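Local coordinates for mitotic checkpoint control protein kinase BUB1 (Drosophila melanogaster, PDB 6JKK) that is a mitotic checkpoint protein of the kinetochore whose kinase domain probably binds ATP and is reported to phosphorylate CENP-E, at residues I101-L105 with L173-I178. Numbering follows the deposited sequence.
Sequences IHSRL and LHAMGI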
loop_
_atom_site.group_PDB
_atom_site.type_symbol
_atom_site.label_atom_id
_atom_site.label_comp_id
_atom_site.label_asym_id
_atom_site.label_seq_id
_atom_site.Cartn_x
_atom_site.Cartn_y
_atom_site.Cartn_z
ATOM N N ILE A 101 3.450 -10.260 -8.294
ATOM C CA ILE A 101 3.938 -8.901 -8.466
ATOM C C ILE A 101 5.405 -8.924 -8.904
ATOM O O ILE A 101 5.786 -8.302 -9.903
ATOM C CB ILE A 101 3.776 -8.070 -7.179
ATOM C CG1 ILE A 101 2.308 -7.687 -6.979
ATOM C CG2 ILE A 101 4.611 -6.800 -7.267
ATOM C CD1 ILE A 101 2.011 -7.063 -5.629
ATOM N N HIS A 102 6.228 -9.672 -8.181
ATOM C CA HIS A 102 7.653 -9.681 -8.488
ATOM C C HIS A 102 7.970 -10.483 -9.751
ATOM O O HIS A 102 9.017 -10.302 -10.368
ATOM C CB HIS A 102 8.475 -10.106 -7.261
ATOM C CG HIS A 102 8.517 -9.049 -6.199
ATOM N ND1 HIS A 102 9.468 -8.050 -6.180
ATOM C CD2 HIS A 102 7.691 -8.801 -5.154
ATOM C CE1 HIS A 102 9.234 -7.242 -5.159
ATOM N NE2 HIS A 102 8.164 -7.679 -4.518
ATOM N N SER A 103 7.033 -11.330 -10.161
ATOM C CA SER A 103 7.178 -12.047 -11.420
ATOM C C SER A 103 6.855 -11.127 -12.608
ATOM O O SER A 103 7.430 -11.267 -13.702
ATOM C CB SER A 103 6.249 -13.263 -11.414
ATOM O OG SER A 103 6.553 -14.151 -12.469
ATOM N N ARG A 104 5.943 -10.182 -12.401
ATOM C CA ARG A 104 5.436 -9.375 -13.517
ATOM C C ARG A 104 6.188 -8.067 -13.705
ATOM O O ARG A 104 6.101 -7.446 -14.765
ATOM C CB ARG A 104 3.936 -9.104 -13.355
ATOM C CG ARG A 104 3.080 -10.358 -13.375
ATOM C CD ARG A 104 1.617 -10.047 -13.108
ATOM N NE ARG A 104 0.869 -11.277 -12.867
ATOM C CZ ARG A 104 -0.412 -11.318 -12.519
ATOM N NH1 ARG A 104 -1.096 -10.194 -12.388
ATOM N NH2 ARG A 104 -1.008 -12.484 -12.305
ATOM N N LEU A 105 6.917 -7.656 -12.670
ATOM C CA LEU A 105 7.706 -6.422 -12.701
ATOM C C LEU A 105 8.716 -6.450 -13.834
ATOM O O LEU A 105 9.306 -7.492 -14.107
ATOM C CB LEU A 105 8.464 -6.250 -11.380
ATOM C CG LEU A 105 7.771 -5.535 -10.228
ATOM C CD1 LEU A 105 8.640 -5.554 -8.988
ATOM C CD2 LEU A 105 7.480 -4.114 -10.633
ATOM N N LEU A 173 1.440 -0.812 -10.523
ATOM C CA LEU A 173 0.739 -1.977 -9.973
ATOM C C LEU A 173 -0.480 -2.343 -10.824
ATOM O O LEU A 173 -0.722 -3.516 -11.113
ATOM C CB LEU A 173 0.310 -1.723 -8.521
ATOM C CG LEU A 173 -0.319 -2.920 -7.801
ATOM C CD1 LEU A 173 0.747 -3.929 -7.403
ATOM C CD2 LEU A 173 -1.107 -2.482 -6.580
ATOM N N HIS A 174 -1.255 -1.336 -11.218
ATOM C CA HIS A 174 -2.441 -1.584 -12.025
ATOM C C HIS A 174 -2.057 -2.084 -13.423
ATOM O O HIS A 174 -2.763 -2.891 -14.017
ATOM C CB HIS A 174 -3.318 -0.324 -12.075
ATOM C CG HIS A 174 -3.965 0.003 -10.762
ATOM N ND1 HIS A 174 -4.766 1.110 -10.578
ATOM C CD2 HIS A 174 -3.928 -0.639 -9.569
ATOM C CE1 HIS A 174 -5.198 1.133 -9.328
ATOM N NE2 HIS A 174 -4.703 0.083 -8.694
ATOM N N ALA A 175 -0.913 -1.637 -13.931
ATOM C CA ALA A 175 -0.437 -2.091 -15.237
ATOM C C ALA A 175 -0.130 -3.588 -15.239
ATOM O O ALA A 175 -0.109 -4.237 -16.294
ATOM C CB ALA A 175 0.791 -1.302 -15.653
ATOM N N MET A 176 0.127 -4.122 -14.049
ATOM C CA MET A 176 0.369 -5.548 -13.864
ATOM C C MET A 176 -0.930 -6.306 -13.571
ATOM O O MET A 176 -0.911 -7.521 -13.364
ATOM C CB MET A 176 1.379 -5.771 -12.730
ATOM C CG MET A 176 2.811 -5.349 -13.076
ATOM S SD MET A 176 4.028 -5.712 -11.784
ATOM C CE MET A 176 3.764 -4.344 -10.645
ATOM N N GLY A 177 -2.056 -5.593 -13.550
ATOM C CA GLY A 177 -3.354 -6.229 -13.353
ATOM C C GLY A 177 -3.649 -6.602 -11.911
ATOM O O GLY A 177 -4.425 -7.526 -11.637
ATOM N N ILE A 178 -3.039 -5.876 -10.980
ATOM C CA ILE A 178 -3.254 -6.132 -9.558
ATOM C C ILE A 178 -3.920 -4.936 -8.873
ATOM O O ILE A 178 -3.496 -3.792 -9.058
ATOM C CB ILE A 178 -1.919 -6.465 -8.845
ATOM C CG1 ILE A 178 -1.238 -7.664 -9.518
ATOM C CG2 ILE A 178 -2.145 -6.723 -7.342
ATOM C CD1 ILE A 178 -1.770 -9.009 -9.044
#
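Two helix ends meet here. Residues 101-105 close helix 92-104, the αC helix of the kinase N-lobe. Residues 173-178 lead out of helix 156-175, the αE helix of the C-lobe, toward the catalytic loop. The backbones come nearest at Arg104 and Met176, with CA atoms 6.4 Å apart. Leu105 is the first residue to leave helical geometry on one side, and Gly177 on the other. Gly177 has positive phi and ends its helix in a Schellman motif, and the chain then turns into Ile178.

Met176 is the central side chain. Its CA-to-CB bond points toward helix 92-104, and the sulfur lies against that helix's last turn. Met176 SD lies 3.7 Å from Ile101 O, 3.6 Å from Leu105 N and 3.7 Å from Arg104 CB. Met176 CE reaches Leu105 CD2 at 3.7 Å. Beside it, Ile101 CD1 packs on Leu173 CD1 at 3.8 Å. Ile101 also touches Phe208, the phenylalanine of the DFG sequence.

Arg104 supplies the one hydrogen bond between the segments, from NH1 to Met176 O (2.9 Å). Ile178 CD1 approaches Arg104 NH1 to 3.6 Å. The guanidinium also forms salt bridges through NH2 with Glu100 and with Asp213, just past the DFG sequence. The backbone of Gly177 is hydrogen-bonded to that of Met214, the residue after Asp213.

The contact is thus an apolar cluster with a polar side. The thioether fills the space beside the αC turn. One guanidinium binds a carbonyl at the αE end and carboxylates of αC and the activation segment, tying the three parts together.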